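Local coordinates for protein beta-galactosidase (Streptococcus pneumoniae, PDB 4CUB) that probably cleaves terminal beta-linked galactose from glycans and, through this galactose-binding domain, which also carries a calcium ion, binds a galactose-containing sugar, at residues Arg48-Asn53 against Gly170-Glu175; Phe83-Gly88 against Leu140-Met145; Ile97-Gly102 against Val153-Ile158; Asp29-Val34 against Asn111-Gly116. All coordinates share one frame; numbering follows the deposited sequence.

Interaction 1 (Arg48-Asn53 against Gly170-Glu175). With CA (calcium ion), chain E; GAL (beta-D-galactopyranose), chain C; EDO (1,2-ethanediol), chain G.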
# COMPACT_ATOMS: atom_id res chain seq x y z
N ARG A 48 -12.08 0.89 -3.20
CA ARG A 48 -11.23 0.79 -2.00
C ARG A 48 -10.66 -0.59 -1.80
O ARG A 48 -11.24 -1.58 -2.24
CB ARG A 48 -11.98 1.24 -0.73
CG ARG A 48 -13.23 0.44 -0.37
CD ARG A 48 -13.96 1.07 0.82
NE ARG A 48 -15.25 0.45 1.11
CZ ARG A 48 -16.42 0.87 0.62
NH1 ARG A 48 -16.48 1.93 -0.21
NH2 ARG A 48 -17.53 0.22 0.93
N TRP A 49 -9.48 -0.65 -1.20
CA TRP A 49 -8.99 -1.89 -0.61
C TRP A 49 -9.47 -1.86 0.83
O TRP A 49 -9.44 -0.79 1.46
CB TRP A 49 -7.45 -1.97 -0.61
CG TRP A 49 -6.97 -3.11 0.28
CD1 TRP A 49 -6.82 -4.42 -0.08
CD2 TRP A 49 -6.62 -3.03 1.67
NE1 TRP A 49 -6.37 -5.15 0.99
CE2 TRP A 49 -6.25 -4.33 2.08
CE3 TRP A 49 -6.57 -1.98 2.60
CZ2 TRP A 49 -5.84 -4.62 3.41
CZ3 TRP A 49 -6.15 -2.27 3.92
CH2 TRP A 49 -5.80 -3.58 4.31
N THR A 50 -9.89 -3.02 1.36
CA THR A 50 -10.14 -3.15 2.81
C THR A 50 -9.80 -4.55 3.19
O THR A 50 -9.81 -5.43 2.33
CB THR A 50 -11.61 -2.94 3.27
OG1 THR A 50 -12.38 -4.13 3.03
CG2 THR A 50 -12.27 -1.74 2.60
N ASN A 51 -9.50 -4.77 4.47
CA ASN A 51 -9.57 -6.12 5.02
C ASN A 51 -10.77 -6.33 5.95
O ASN A 51 -10.67 -7.02 6.98
CB ASN A 51 -8.23 -6.53 5.69
CG ASN A 51 -7.87 -5.68 6.91
OD1 ASN A 51 -8.49 -4.65 7.22
ND2 ASN A 51 -6.85 -6.15 7.65
N TRP A 52 -11.92 -5.75 5.59
CA TRP A 52 -13.15 -5.87 6.40
C TRP A 52 -13.53 -7.34 6.64
O TRP A 52 -13.68 -8.09 5.68
CB TRP A 52 -14.31 -5.16 5.69
CG TRP A 52 -15.68 -5.23 6.40
CD1 TRP A 52 -16.15 -4.37 7.35
CD2 TRP A 52 -16.76 -6.16 6.13
NE1 TRP A 52 -17.45 -4.72 7.71
CE2 TRP A 52 -17.84 -5.81 6.98
CE3 TRP A 52 -16.91 -7.25 5.25
CZ2 TRP A 52 -19.05 -6.53 6.99
CZ3 TRP A 52 -18.10 -7.97 5.28
CH2 TRP A 52 -19.16 -7.60 6.13
N ASN A 53 -13.64 -7.73 7.91
CA ASN A 53 -14.16 -9.04 8.28
C ASN A 53 -13.22 -10.15 7.86
O ASN A 53 -13.64 -11.28 7.68
CB ASN A 53 -15.56 -9.30 7.68
CG ASN A 53 -16.30 -10.43 8.39
OD1 ASN A 53 -16.19 -10.58 9.61
ND2 ASN A 53 -17.06 -11.23 7.64
N GLY A 170 -12.22 -3.53 9.88
CA GLY A 170 -11.05 -3.52 8.99
C GLY A 170 -10.44 -2.15 8.74
O GLY A 170 -10.96 -1.13 9.18
N THR A 171 -9.31 -2.14 8.03
CA THR A 171 -8.67 -0.90 7.59
C THR A 171 -9.11 -0.69 6.14
O THR A 171 -9.43 -1.65 5.46
CB THR A 171 -7.13 -0.99 7.73
OG1 THR A 171 -6.79 -1.25 9.10
CG2 THR A 171 -6.48 0.30 7.32
N SER A 172 -9.12 0.56 5.67
CA SER A 172 -9.66 0.89 4.36
C SER A 172 -8.85 1.97 3.68
O SER A 172 -8.57 3.02 4.31
CB SER A 172 -11.12 1.35 4.51
OG SER A 172 -11.70 1.56 3.24
N ILE A 173 -8.53 1.76 2.41
CA ILE A 173 -7.75 2.73 1.60
C ILE A 173 -8.36 2.87 0.19
O ILE A 173 -8.48 1.89 -0.55
CB ILE A 173 -6.24 2.30 1.46
CG1 ILE A 173 -5.53 2.29 2.82
CG2 ILE A 173 -5.48 3.19 0.49
CD1 ILE A 173 -4.18 1.58 2.79
N THR A 174 -8.73 4.07 -0.20
CA THR A 174 -9.23 4.25 -1.57
C THR A 174 -8.12 4.38 -2.65
O THR A 174 -8.30 3.94 -3.81
CB THR A 174 -10.27 5.39 -1.67
OG1 THR A 174 -10.70 5.49 -3.03
CG2 THR A 174 -9.69 6.74 -1.24
N GLU A 175 -6.96 4.93 -2.25
CA GLU A 175 -5.85 5.22 -3.17
C GLU A 175 -4.56 5.52 -2.41
O GLU A 175 -4.60 6.17 -1.39
CB GLU A 175 -6.21 6.44 -4.04
CG GLU A 175 -5.32 6.71 -5.26
CD GLU A 175 -5.50 5.69 -6.36
OE1 GLU A 175 -6.38 4.83 -6.25
OE2 GLU A 175 -4.72 5.72 -7.33
CA CA E . -8.55 3.93 -6.09
C1 GAL C . -18.79 -4.39 3.13
C2 GAL C . -17.82 -3.80 2.09
C3 GAL C . -16.61 -3.13 2.78
C4 GAL C . -17.08 -2.16 3.86
C5 GAL C . -17.99 -2.88 4.86
C6 GAL C . -18.60 -1.94 5.90
O2 GAL C . -17.35 -4.82 1.23
O3 GAL C . -15.80 -2.44 1.85
O4 GAL C . -17.73 -1.05 3.28
O5 GAL C . -19.08 -3.44 4.15
O6 GAL C . -17.67 -1.55 6.89
C1 EDO G . -15.07 -2.11 -5.59
O1 EDO G . -14.18 -3.22 -5.77
C2 EDO G . -15.39 -1.98 -4.10
O2 EDO G . -14.25 -1.48 -3.39
O HOH W 1 -5.51 -3.66 9.17

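Interaction 2 (Phe83-Gly88 against Leu140-Met145). With GAL (beta-D-galactopyranose), chain C.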
# COMPACT_ATOMS: atom_id res chain seq x y z
N PHE A 83 -7.18 7.32 3.37
CA PHE A 83 -8.00 6.37 4.14
C PHE A 83 -9.50 6.67 3.99
O PHE A 83 -9.91 7.83 3.99
CB PHE A 83 -7.62 6.39 5.64
CG PHE A 83 -6.22 5.92 5.93
CD1 PHE A 83 -5.87 4.57 5.77
CD2 PHE A 83 -5.23 6.83 6.31
CE1 PHE A 83 -4.57 4.13 6.01
CE2 PHE A 83 -3.93 6.40 6.54
CZ PHE A 83 -3.60 5.04 6.39
N HIS A 84 -10.28 5.61 3.89
CA HIS A 84 -11.74 5.67 3.83
C HIS A 84 -12.35 5.15 5.14
O HIS A 84 -11.77 4.28 5.80
CB HIS A 84 -12.21 4.84 2.61
CG HIS A 84 -13.64 4.39 2.69
ND1 HIS A 84 -14.04 3.34 3.50
CD2 HIS A 84 -14.75 4.86 2.09
CE1 HIS A 84 -15.35 3.19 3.39
NE2 HIS A 84 -15.80 4.09 2.53
N GLU A 85 -13.50 5.70 5.53
CA GLU A 85 -14.24 5.14 6.65
C GLU A 85 -15.74 5.01 6.37
O GLU A 85 -16.32 5.77 5.58
CB GLU A 85 -13.99 5.94 7.94
CG GLU A 85 -14.62 7.32 7.97
CD GLU A 85 -14.53 7.99 9.32
OE1 GLU A 85 -13.59 7.70 10.10
OE2 GLU A 85 -15.41 8.82 9.61
N ASP A 86 -16.35 4.01 6.99
CA ASP A 86 -17.81 3.93 7.10
C ASP A 86 -18.09 3.29 8.47
O ASP A 86 -17.20 3.30 9.34
CB ASP A 86 -18.49 3.23 5.90
CG ASP A 86 -18.02 1.78 5.68
OD1 ASP A 86 -17.61 1.10 6.64
OD2 ASP A 86 -18.06 1.29 4.52
N HIS A 87 -19.28 2.73 8.69
CA HIS A 87 -19.60 2.16 10.01
C HIS A 87 -18.67 1.02 10.41
O HIS A 87 -18.43 0.82 11.60
CB HIS A 87 -21.06 1.69 10.07
CG HIS A 87 -21.37 0.56 9.14
ND1 HIS A 87 -21.55 0.73 7.79
CD2 HIS A 87 -21.52 -0.76 9.38
CE1 HIS A 87 -21.80 -0.44 7.22
NE2 HIS A 87 -21.78 -1.36 8.17
N GLY A 88 -18.14 0.29 9.43
CA GLY A 88 -17.34 -0.89 9.70
C GLY A 88 -15.86 -0.85 9.36
O GLY A 88 -15.11 -1.72 9.82
N LEU A 140 -3.90 10.27 11.96
CA LEU A 140 -4.35 9.86 10.63
C LEU A 140 -5.83 10.23 10.45
O LEU A 140 -6.59 10.19 11.40
CB LEU A 140 -4.17 8.35 10.43
CG LEU A 140 -2.77 7.74 10.47
CD1 LEU A 140 -2.89 6.23 10.21
CD2 LEU A 140 -1.83 8.38 9.45
N LYS A 141 -6.23 10.61 9.23
CA LYS A 141 -7.63 10.96 9.00
C LYS A 141 -8.17 10.36 7.73
O LYS A 141 -7.56 10.47 6.64
CB LYS A 141 -7.86 12.48 8.96
CG LYS A 141 -7.52 13.23 10.23
CD LYS A 141 -8.41 12.81 11.40
CE LYS A 141 -7.79 13.17 12.75
NZ LYS A 141 -7.83 14.64 13.00
N ALA A 142 -9.34 9.73 7.87
CA ALA A 142 -10.13 9.32 6.73
C ALA A 142 -10.63 10.55 5.99
O ALA A 142 -10.82 11.62 6.58
CB ALA A 142 -11.31 8.48 7.18
N GLY A 143 -10.86 10.41 4.69
CA GLY A 143 -11.45 11.53 3.94
C GLY A 143 -10.50 12.52 3.29
O GLY A 143 -10.95 13.58 2.85
N GLU A 144 -9.20 12.19 3.23
CA GLU A 144 -8.16 13.03 2.60
C GLU A 144 -6.90 12.19 2.42
O GLU A 144 -6.75 11.18 3.11
CB GLU A 144 -7.81 14.26 3.46
CG GLU A 144 -7.18 13.93 4.82
CD GLU A 144 -6.90 15.17 5.69
OE1 GLU A 144 -7.80 15.65 6.40
OE2 GLU A 144 -5.76 15.65 5.69
N MET A 145 -6.00 12.62 1.54
CA MET A 145 -4.68 11.98 1.37
C MET A 145 -3.78 12.38 2.53
O MET A 145 -3.56 13.57 2.77
CB MET A 145 -4.06 12.39 0.03
CG MET A 145 -4.95 12.10 -1.18
SD MET A 145 -5.27 10.34 -1.47
CE MET A 145 -3.62 9.74 -1.88
C1 GAL C . -18.79 -4.39 3.13
C2 GAL C . -17.82 -3.80 2.09
C3 GAL C . -16.61 -3.13 2.78
C4 GAL C . -17.08 -2.16 3.86
C5 GAL C . -17.99 -2.88 4.86
C6 GAL C . -18.60 -1.94 5.90
O2 GAL C . -17.35 -4.82 1.23
O3 GAL C . -15.80 -2.44 1.85
O4 GAL C . -17.73 -1.05 3.28
O5 GAL C . -19.08 -3.44 4.15
O6 GAL C . -17.67 -1.55 6.89

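Interaction 3 (Ile97-Gly102 against Val153-Ile158)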
# COMPACT_ATOMS: atom_id res chain seq x y z
N ILE A 97 5.84 1.88 8.27
CA ILE A 97 6.16 2.06 6.85
C ILE A 97 7.53 1.45 6.60
O ILE A 97 8.53 1.86 7.20
CB ILE A 97 6.08 3.54 6.40
CG1 ILE A 97 4.67 4.08 6.67
CG2 ILE A 97 6.45 3.70 4.91
CD1 ILE A 97 4.51 5.55 6.37
N GLU A 98 7.55 0.46 5.72
CA GLU A 98 8.70 -0.43 5.52
C GLU A 98 9.13 -0.47 4.06
O GLU A 98 8.31 -0.22 3.18
CB GLU A 98 8.34 -1.83 6.01
CG GLU A 98 8.28 -1.94 7.53
CD GLU A 98 7.50 -3.15 8.04
OE1 GLU A 98 6.45 -3.50 7.46
OE2 GLU A 98 7.91 -3.73 9.06
N TYR A 99 10.41 -0.78 3.81
CA TYR A 99 10.92 -0.90 2.43
C TYR A 99 11.68 -2.21 2.24
O TYR A 99 12.21 -2.75 3.21
CB TYR A 99 11.77 0.33 1.99
CG TYR A 99 13.12 0.47 2.69
CD1 TYR A 99 13.21 0.96 4.00
CD2 TYR A 99 14.30 0.10 2.04
CE1 TYR A 99 14.44 1.07 4.65
CE2 TYR A 99 15.54 0.23 2.68
CZ TYR A 99 15.60 0.71 3.98
OH TYR A 99 16.81 0.81 4.62
N TYR A 100 11.74 -2.69 1.00
CA TYR A 100 12.29 -4.02 0.68
C TYR A 100 13.82 -4.02 0.63
O TYR A 100 14.42 -3.20 -0.09
CB TYR A 100 11.74 -4.53 -0.67
CG TYR A 100 12.10 -5.98 -0.99
CD1 TYR A 100 11.38 -7.05 -0.45
CD2 TYR A 100 13.16 -6.28 -1.84
CE1 TYR A 100 11.71 -8.36 -0.74
CE2 TYR A 100 13.51 -7.60 -2.13
CZ TYR A 100 12.77 -8.63 -1.58
OH TYR A 100 13.10 -9.91 -1.88
N VAL A 101 14.44 -4.94 1.37
CA VAL A 101 15.90 -5.09 1.41
C VAL A 101 16.39 -6.49 1.03
O VAL A 101 17.59 -6.73 1.02
CB VAL A 101 16.49 -4.68 2.78
CG1 VAL A 101 16.39 -3.18 2.97
CG2 VAL A 101 15.82 -5.44 3.93
N GLY A 102 15.47 -7.40 0.74
CA GLY A 102 15.85 -8.77 0.38
C GLY A 102 16.88 -8.84 -0.73
O GLY A 102 16.77 -8.15 -1.75
N VAL A 153 15.29 6.14 -0.05
CA VAL A 153 15.80 4.77 -0.20
C VAL A 153 15.63 4.28 -1.64
O VAL A 153 14.68 4.68 -2.35
CB VAL A 153 15.13 3.73 0.75
CG1 VAL A 153 15.41 4.01 2.22
CG2 VAL A 153 13.63 3.60 0.50
N GLU A 154 16.55 3.41 -2.07
CA GLU A 154 16.48 2.78 -3.37
C GLU A 154 15.92 1.38 -3.17
O GLU A 154 16.59 0.50 -2.63
CB GLU A 154 17.88 2.73 -3.99
CG GLU A 154 17.90 2.59 -5.50
CD GLU A 154 19.31 2.53 -6.06
OE1 GLU A 154 20.26 2.88 -5.33
OE2 GLU A 154 19.47 2.14 -7.23
N THR A 155 14.67 1.18 -3.59
CA THR A 155 13.96 -0.08 -3.34
C THR A 155 13.09 -0.56 -4.50
O THR A 155 12.67 0.24 -5.36
CB THR A 155 13.17 -0.01 -2.01
OG1 THR A 155 12.67 -1.30 -1.64
CG2 THR A 155 11.99 0.97 -2.10
N TYR A 156 12.85 -1.87 -4.51
CA TYR A 156 11.89 -2.49 -5.43
C TYR A 156 10.47 -2.27 -4.94
O TYR A 156 9.52 -2.32 -5.72
CB TYR A 156 12.13 -4.01 -5.57
CG TYR A 156 13.33 -4.40 -6.40
CD1 TYR A 156 13.37 -4.15 -7.77
CD2 TYR A 156 14.42 -5.05 -5.81
CE1 TYR A 156 14.47 -4.52 -8.53
CE2 TYR A 156 15.52 -5.44 -6.55
CZ TYR A 156 15.55 -5.15 -7.91
OH TYR A 156 16.63 -5.52 -8.66
N ALA A 157 10.30 -2.04 -3.64
CA ALA A 157 8.97 -2.00 -3.06
C ALA A 157 8.93 -1.28 -1.73
O ALA A 157 9.85 -1.42 -0.93
CB ALA A 157 8.42 -3.42 -2.90
N ILE A 158 7.86 -0.54 -1.48
CA ILE A 158 7.54 -0.12 -0.11
C ILE A 158 6.12 -0.58 0.29
O ILE A 158 5.25 -0.75 -0.57
CB ILE A 158 7.71 1.42 0.12
CG1 ILE A 158 6.66 2.21 -0.65
CG2 ILE A 158 9.09 1.91 -0.29
CD1 ILE A 158 6.17 3.42 0.12
O HOH W 2 14.98 -3.42 -2.92
O HOH W 3 16.63 -1.24 -0.49

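Interaction 4 (Asp29-Val34 against Asn111-Gly116). With CA (calcium ion), chain E; GAL (beta-D-galactopyranose), chain C; EDO (1,2-ethanediol), chain G.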
# COMPACT_ATOMS: atom_id res chain seq x y z
N ASP A 29 -13.14 -6.04 -2.26
CA ASP A 29 -12.26 -4.84 -2.23
C ASP A 29 -10.79 -5.16 -2.58
O ASP A 29 -9.89 -5.00 -1.74
CB ASP A 29 -12.28 -4.18 -0.87
CG ASP A 29 -13.67 -3.74 -0.44
OD1 ASP A 29 -14.36 -3.16 -1.27
OD2 ASP A 29 -14.03 -3.98 0.73
N PRO A 30 -10.53 -5.59 -3.82
CA PRO A 30 -9.18 -6.03 -4.22
C PRO A 30 -8.13 -4.90 -4.11
O PRO A 30 -8.49 -3.73 -4.27
CB PRO A 30 -9.37 -6.44 -5.68
CG PRO A 30 -10.56 -5.64 -6.16
CD PRO A 30 -11.46 -5.49 -4.97
N VAL A 31 -6.87 -5.24 -3.86
CA VAL A 31 -5.82 -4.22 -3.62
C VAL A 31 -5.47 -3.41 -4.89
O VAL A 31 -4.90 -2.35 -4.79
CB VAL A 31 -4.55 -4.81 -2.96
CG1 VAL A 31 -3.74 -5.67 -3.94
CG2 VAL A 31 -3.70 -3.71 -2.33
N SER A 32 -5.83 -3.93 -6.06
CA SER A 32 -5.68 -3.17 -7.33
C SER A 32 -6.49 -1.85 -7.35
O SER A 32 -6.19 -0.97 -8.14
CB SER A 32 -6.11 -4.03 -8.49
OG SER A 32 -7.43 -4.54 -8.26
N ASN A 33 -7.51 -1.75 -6.49
CA ASN A 33 -8.24 -0.48 -6.27
C ASN A 33 -7.41 0.72 -5.75
O ASN A 33 -7.72 1.84 -6.10
CB ASN A 33 -9.45 -0.69 -5.35
CG ASN A 33 -10.62 -1.41 -6.04
OD1 ASN A 33 -10.81 -1.33 -7.26
ND2 ASN A 33 -11.42 -2.08 -5.25
N VAL A 34 -6.35 0.48 -4.96
CA VAL A 34 -5.49 1.53 -4.39
C VAL A 34 -4.55 2.28 -5.37
O VAL A 34 -3.98 3.30 -4.99
CB VAL A 34 -4.67 1.09 -3.12
CG1 VAL A 34 -5.56 0.39 -2.10
CG2 VAL A 34 -3.45 0.25 -3.47
N ASN A 111 -1.26 -13.94 -6.72
CA ASN A 111 -2.51 -13.36 -6.28
C ASN A 111 -2.20 -12.18 -5.35
O ASN A 111 -2.12 -12.34 -4.13
CB ASN A 111 -3.39 -14.44 -5.65
CG ASN A 111 -3.54 -15.64 -6.55
OD1 ASN A 111 -4.34 -15.63 -7.50
ND2 ASN A 111 -2.72 -16.67 -6.32
N PRO A 112 -2.00 -10.98 -5.94
CA PRO A 112 -1.51 -9.78 -5.22
C PRO A 112 -2.39 -9.25 -4.09
O PRO A 112 -1.86 -8.60 -3.16
CB PRO A 112 -1.38 -8.72 -6.34
CG PRO A 112 -1.40 -9.48 -7.62
CD PRO A 112 -2.25 -10.68 -7.36
N SER A 113 -3.70 -9.53 -4.15
CA SER A 113 -4.62 -9.14 -3.07
C SER A 113 -4.52 -10.01 -1.82
O SER A 113 -5.10 -9.66 -0.81
CB SER A 113 -6.09 -9.14 -3.54
OG SER A 113 -6.41 -7.99 -4.29
N PHE A 114 -3.82 -11.14 -1.93
CA PHE A 114 -3.71 -12.16 -0.86
C PHE A 114 -2.28 -12.74 -0.87
O PHE A 114 -2.10 -13.95 -1.00
CB PHE A 114 -4.71 -13.32 -1.09
CG PHE A 114 -6.12 -12.87 -1.35
CD1 PHE A 114 -7.00 -12.66 -0.30
CD2 PHE A 114 -6.57 -12.64 -2.65
CE1 PHE A 114 -8.30 -12.20 -0.53
CE2 PHE A 114 -7.87 -12.18 -2.89
CZ PHE A 114 -8.74 -11.97 -1.84
N VAL A 115 -1.27 -11.89 -0.75
CA VAL A 115 0.13 -12.38 -0.75
C VAL A 115 0.43 -13.38 0.38
O VAL A 115 1.25 -14.30 0.22
CB VAL A 115 1.15 -11.22 -0.79
CG1 VAL A 115 2.60 -11.74 -0.78
CG2 VAL A 115 0.90 -10.35 -2.02
N GLY A 116 -0.26 -13.25 1.51
CA GLY A 116 0.00 -14.17 2.64
C GLY A 116 -0.35 -15.63 2.34
O GLY A 116 0.04 -16.53 3.09
CA CA E . -8.55 3.93 -6.09
C1 GAL C . -18.79 -4.39 3.13
C2 GAL C . -17.82 -3.80 2.09
C3 GAL C . -16.61 -3.13 2.78
C4 GAL C . -17.08 -2.16 3.86
C5 GAL C . -17.99 -2.88 4.86
C6 GAL C . -18.60 -1.94 5.90
O2 GAL C . -17.35 -4.82 1.23
O3 GAL C . -15.80 -2.44 1.85
O4 GAL C . -17.73 -1.05 3.28
O5 GAL C . -19.08 -3.44 4.15
O6 GAL C . -17.67 -1.55 6.89
C1 EDO G . -15.07 -2.11 -5.59
O1 EDO G . -14.18 -3.22 -5.77
C2 EDO G . -15.39 -1.98 -4.10
O2 EDO G . -14.25 -1.48 -3.39
O HOH W 4 -5.36 -7.10 -6.64

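Interaction 1 (Arg48-Asn53 against Gly170-Glu175)
The backbone N of Thr171 donates to the amide oxygen OD1 of Asn51 at 2.8 Å, a straight bond (167° at the hydrogen) running nearly in line with the side-chain C=O. With chi1 at 65°, Asn51 CG stands between its own backbone N and carbonyl carbon, a rotation that brings the amide back to Gly170-Thr171 and prolongs the antiparallel pairing. Asparagine suits the place because its other end is a donor: ND2 shares a water with Thr171 OG1, 3.2 Å from ND2. Gly170, without a side chain, lets Trp52 pass close by. Farther along, Trp49 and Ile173 form the hydrogen-bonded pair, Trp49 N reaching Ile173 O at 2.8 Å and Ile173 N returning to Trp49 O at 2.9 Å. Trp49 NE1 is hydrogen-bonded to Ser25 OG.

Thr50 and Ser172 make the next, non-hydrogen-bonded pair, with Thr50 CG2 3.4 Å from Ser172 OG. The extended Arg48 chain passes the same hydroxyl and delivers its guanidinium to galactose, where NE donates to O3 at 3.0 Å and NH2 to O4 at 2.7 Å. Trp52 lays one ring face against C5 of the sugar, while its backbone N is held by Thr50 OG1 in an ST turn; Asp29 is a further partner of OG1. Thr174 O and Glu175 OE1 ligate calcium. Polar grip on O3 and O4 plus an aromatic platform is consistent with recognition of galactose, whose O4 is axial.

Interaction 2 (Phe83-Gly88 against Leu140-Met145)
Phe83 leaves the end of strand 70-83 and sets its side chain against Leu140-Ala142. Its CB lies 4.0 Å from Ala142 CA. Because chi1 is -64°, CG is anti to the carbonyl carbon and the ring swings away from the backbone C=O. The carbonyl oxygen of Lys141 stands at the ring edge, near its plane, and on the side of CD1 the ring borders Ser172 O. Toward the tip, CE2 meets Leu140 CD1 at 3.8 Å, with CZ, the outermost atom, slightly farther; the branched leucine end supplies two methyls, fitting a flat apolar ring, and Pro92 of strand 89-100 touches both residues.

Gly143 N donates to the carbonyl oxygen of Phe83 at 2.8 Å, nearly in line with the C=O, and Ala142 CA adds a CH...O contact at 3.1 Å. Glycine suits position 143, where phi is positive (91°) and a side chain would crowd the preceding carbonyl. Ala142 is small enough to sit under the Glu85 chain, a tentative contact since that glutamate has two conformers.

Beyond the contact the same loop turns to galactose. O6 donates to Asp86 OD1 and O4 to Asp86 OD2, each at 2.7 Å. Gly88 N also bonds to OD1, at 3.0 Å, closing an Asx turn that helps to fix the carboxylate; Val89 N donates to OD1 too, and Gly88 leaves room for O6. Two carboxylate oxygens accepting two sugar hydroxyls would suit the spacing of O4 and O6, while the apolar contact and single backbone bond at Phe83 join the start of that loop to 140-145.

Interaction 3 (Ile97-Gly102 against Val153-Ile158)
Val153 sets its CG1 methyl squarely over the Tyr99 ring, 3.8 Å from the ring centroid and 11° off the normal, a CH-pi contact. The other arm of the beta-branched valine, CG2, lies above the rim beside CG and CD2. Tyr99 CB in turn touches Ile158 CG2 at 3.9 Å; these two residues form an antiparallel non-hydrogen-bonded pair and project on the same face of the sheet.

One residue on, Tyr100 N donates to Ala157 O at 3.0 Å. Thr155 OG1 approaches the same backbone, 3.0 Å from Tyr100 O, and Ala157 O is also near enough to compete for its proton. A Thr155 chi1 of -170° turns OG1 away from its own N, toward the Tyr100 backbone, a place where threonine can serve more than one backbone group. Two waters complete the shell by donating to Tyr100 O: one accepts from Tyr156 N at 3.1 Å, the other gives its second hydrogen to Glu154 O at 2.8 Å. Outside this, Tyr100 OH bonds to Thr104 O, and in the conformer given Glu98 OE2 forms a salt bridge with Arg161 NH2.

Strand 97-100 and strand 153-155 run 58° apart, 7.2 Å at closest approach, and do not pair. Through the corner at Tyr156 the chain enters strand 157-164, which pairs with strand 89-100, whereas strand 145-155 pairs with strand 70-83.

Interaction 4 (Asp29-Val34 against Asn111-Gly116)
A chi1 of -79° places Ser113 OG beside its own backbone N and anti to the carbonyl carbon, facing Val31, whose N donates to it at 2.8 Å with 162° at the hydrogen. Val31 chi1 (73°) puts CG1 between the backbone N and the carbonyl carbon, bringing this methyl to 3.6 Å from Ser113 OG and equally 3.6 Å from Pro112 O.

The hydroxyl also lies 3.4 Å from Pro30 CA and shares a water with Ser32 N, OG being 2.7 Å from that water. Serine suits the spot: a short side chain with one small polar atom serves both a backbone N-H and a water. Proline at 30 restricts phi just before the 3-10 turn 31-33, whose bond from Asn33 N to Pro30 O is 3.1 Å. Within this turn Asn33 O binds calcium at 2.2 Å, while Asp29 OD2 accepts from galactose O3 at 2.6 Å.

Both loops rest on strand 19-22. Pro112 and Val115 make backbone hydrogen bonds with Ala22, which Val31 also touches. Val31 and Val34 pack on Trp49 of strand 49-50 and on Val61 of strand 58-67.

In the fold
Interactions 1, 2 and 4 gather round the bound galactose, with centres about 9 Å (1 to 2), about 10 Å (1 to 4) and about 19 Å (2 to 4) apart. Interaction 1 touches both others, and Arg48, Asp29 and Asp86, one from each, share the sugar's hydroxyls. Interactions 1 and 4 also share the calcium, completed by Asp36, Leu38 and Asn47. Interaction 3 lies across the chain's centre, its own centre about 22 Å from that of interaction 1, yet strands 89-100 and 170-177 are parallel neighbours in the same sheet. Along the chain, interactions 2 and 3 are nested inside the loop closed by interaction 1, whereas interaction 4 crosses all three. Loops thus converge on the sugar at one end of an all-beta domain.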